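Local atomic coordinates of dihydrodipicolinate synthase (Bacillus anthracis, PDB entry 1XKY), a protein that probably catalyses the condensation of pyruvate with aspartate semialdehyde that opens the diaminopimelate route to lysine. Residues Glu287-Val290 / Thr291-Val295. Residues are numbered along the deposited sequence; the frame is centred on the assembly and turned at random.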
ATOM      1  N   GLU A 287     -18.113 -13.101  20.647  1.00 20.99           N
ATOM      2  CA  GLU A 287     -17.118 -12.086  21.004  1.00 20.97           C
ATOM      3  C   GLU A 287     -17.298 -10.811  20.171  1.00 20.36           C
ATOM      4  O   GLU A 287     -17.267  -9.700  20.710  1.00 19.55           O
ATOM      5  CB  GLU A 287     -15.696 -12.645  20.834  1.00 21.22           C
ATOM      6  CG  GLU A 287     -15.336 -13.778  21.816  1.00 21.73           C
ATOM      7  CD  GLU A 287     -15.945 -15.148  21.476  1.00 23.22           C
ATOM      8  OE1 GLU A 287     -16.473 -15.349  20.352  1.00 23.21           O
ATOM      9  OE2 GLU A 287     -15.890 -16.041  22.350  1.00 22.85           O
ATOM     10  N   GLU A 288     -17.495 -10.982  18.865  1.00 20.11           N
ATOM     11  CA  GLU A 288     -17.783  -9.853  17.964  1.00 20.19           C
ATOM     12  C   GLU A 288     -19.090  -9.146  18.334  1.00 20.34           C
ATOM     13  O   GLU A 288     -19.183  -7.924  18.268  1.00 20.08           O
ATOM     14  CB  GLU A 288     -17.834 -10.328  16.510  1.00 20.00           C
ATOM     15  CG  GLU A 288     -16.486 -10.728  15.967  1.00 19.35           C
ATOM     16  CD  GLU A 288     -16.557 -11.433  14.635  1.00 18.87           C
ATOM     17  OE1 GLU A 288     -17.532 -12.195  14.390  1.00 18.33           O
ATOM     18  OE2 GLU A 288     -15.617 -11.236  13.842  1.00 16.58           O
ATOM     19  N   ARG A 289     -20.083  -9.932  18.734  1.00 20.87           N
ATOM     20  CA  ARG A 289     -21.384  -9.416  19.161  1.00 21.65           C
ATOM     21  C   ARG A 289     -21.274  -8.556  20.428  1.00 21.46           C
ATOM     22  O   ARG A 289     -21.829  -7.463  20.493  1.00 21.14           O
ATOM     23  CB  ARG A 289     -22.349 -10.585  19.396  1.00 22.04           C
ATOM     24  CG  ARG A 289     -23.806 -10.199  19.472  1.00 24.57           C
ATOM     25  CD  ARG A 289     -24.624 -11.265  20.167  1.00 27.33           C
ATOM     26  NE  ARG A 289     -24.264 -11.349  21.585  1.00 30.78           N
ATOM     27  CZ  ARG A 289     -24.681 -10.508  22.536  1.00 32.79           C
ATOM     28  NH1 ARG A 289     -25.492  -9.491  22.253  1.00 34.66           N
ATOM     29  NH2 ARG A 289     -24.274 -10.684  23.786  1.00 33.94           N
ATOM     30  N   VAL A 290     -20.555  -9.064  21.429  1.00 21.68           N
ATOM     31  CA  VAL A 290     -20.284  -8.318  22.666  1.00 21.55           C
ATOM     32  C   VAL A 290     -19.517  -7.010  22.388  1.00 20.92           C
ATOM     33  O   VAL A 290     -19.826  -5.961  22.958  1.00 20.68           O
ATOM     34  CB  VAL A 290     -19.506  -9.202  23.687  1.00 21.86           C
ATOM     35  CG1 VAL A 290     -18.973  -8.371  24.852  1.00 22.40           C
ATOM     36  CG2 VAL A 290     -20.398 -10.321  24.217  1.00 22.55           C
ATOM     37  N   THR A 291     -18.528  -7.071  21.508  1.00 20.47           N
ATOM     38  CA  THR A 291     -17.777  -5.875  21.115  1.00 20.39           C
ATOM     39  C   THR A 291     -18.676  -4.812  20.456  1.00 20.29           C
ATOM     40  O   THR A 291     -18.613  -3.628  20.798  1.00 19.78           O
ATOM     41  CB  THR A 291     -16.602  -6.254  20.179  1.00 20.45           C
ATOM     42  OG1 THR A 291     -15.723  -7.160  20.865  1.00 20.44           O
ATOM     43  CG2 THR A 291     -15.813  -5.024  19.745  1.00 20.61           C
ATOM     44  N   LEU A 292     -19.507  -5.246  19.512  1.00 20.25           N
ATOM     45  CA  LEU A 292     -20.455  -4.356  18.839  1.00 20.14           C
ATOM     46  C   LEU A 292     -21.470  -3.791  19.831  1.00 20.44           C
ATOM     47  O   LEU A 292     -21.787  -2.606  19.791  1.00 19.26           O
ATOM     48  CB  LEU A 292     -21.178  -5.102  17.715  1.00 19.79           C
ATOM     49  CG  LEU A 292     -22.329  -4.385  16.999  1.00 19.57           C
ATOM     50  CD1 LEU A 292     -21.839  -3.085  16.363  1.00 19.23           C
ATOM     51  CD2 LEU A 292     -22.940  -5.309  15.956  1.00 19.29           C
ATOM     52  N   GLN A 293     -21.971  -4.654  20.714  1.00 21.34           N
ATOM     53  CA  GLN A 293     -22.976  -4.268  21.703  1.00 22.20           C
ATOM     54  C   GLN A 293     -22.482  -3.123  22.583  1.00 22.42           C
ATOM     55  O   GLN A 293     -23.233  -2.206  22.903  1.00 21.80           O
ATOM     56  CB  GLN A 293     -23.344  -5.468  22.583  1.00 22.74           C
ATOM     57  CG  GLN A 293     -24.544  -5.242  23.493  1.00 24.60           C
ATOM     58  CD  GLN A 293     -24.826  -6.443  24.380  1.00 27.48           C
ATOM     59  OE1 GLN A 293     -23.923  -6.978  25.040  1.00 30.68           O
ATOM     60  NE2 GLN A 293     -26.079  -6.875  24.400  1.00 29.20           N
ATOM     61  N   SER A 294     -21.209  -3.176  22.959  1.00 23.02           N
ATOM     62  CA  SER A 294     -20.649  -2.169  23.848  1.00 23.79           C
ATOM     63  C   SER A 294     -20.540  -0.807  23.162  1.00 23.72           C
ATOM     64  O   SER A 294     -20.702   0.218  23.816  1.00 24.14           O
ATOM     65  CB  SER A 294     -19.313  -2.632  24.424  1.00 24.06           C
ATOM     66  OG  SER A 294     -19.547  -3.581  25.463  1.00 26.16           O
ATOM     67  N   VAL A 295     -20.307  -0.790  21.853  1.00 23.74           N
ATOM     68  CA  VAL A 295     -20.301   0.475  21.112  1.00 23.91           C
ATOM     69  C   VAL A 295     -21.739   0.987  20.939  1.00 24.09           C
ATOM     70  O   VAL A 295     -22.026   2.152  21.219  1.00 23.96           O
ATOM     71  CB  VAL A 295     -19.595   0.368  19.735  1.00 23.93           C
ATOM     72  CG1 VAL A 295     -19.567   1.734  19.042  1.00 24.21           C
ATOM     73  CG2 VAL A 295     -18.178  -0.162  19.900  1.00 23.88           C
TER
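Four successive i+4 backbone hydrogen bonds join Glu287-Val290 to Thr291-Val295 and mark Glu287 to Ser294 as alpha helix. Thr291 N meets Glu287 O at 3.0 Å, and Gln293 N makes the shortest of the four, 2.8 Å to Arg289 O. Between them Leu292 N bonds to Glu288 O at 3.0 Å; the last, Ser294 N to Val290 O, is the most bent of the four, with an N-H...O angle of 147°.

Two hydroxyls also turn back toward this backbone. Thr291 OG1 lies beside its own backbone N (chi1 -60°), which brings it within 3.0 Å of Glu287 O. Ser294 OG stands 3.5 Å from Val290 O, at best a weak bond.

Among the side chains, Arg289 and Gln293 run side by side in the same direction, one helical turn apart. Gln293 NE2 approaches the guanidinium at its edge, in its plane, 3.4 Å from Arg289 NH1. Both atoms are donors, so this is contact without a hydrogen bond, and the amide stands almost perpendicular to the guanidinium (86°). The charge of Arg289 is met by Glu286, whose OE1 forms a salt bridge with NH2.

Helix 286-297 lies at the periphery of the TIM-barrel chain: buried Leu292 packs on Thr265 and Met269 of helix 261-269 and on Ser253 of helix 237-253, while Val290, Thr291 and Ser294 are exposed.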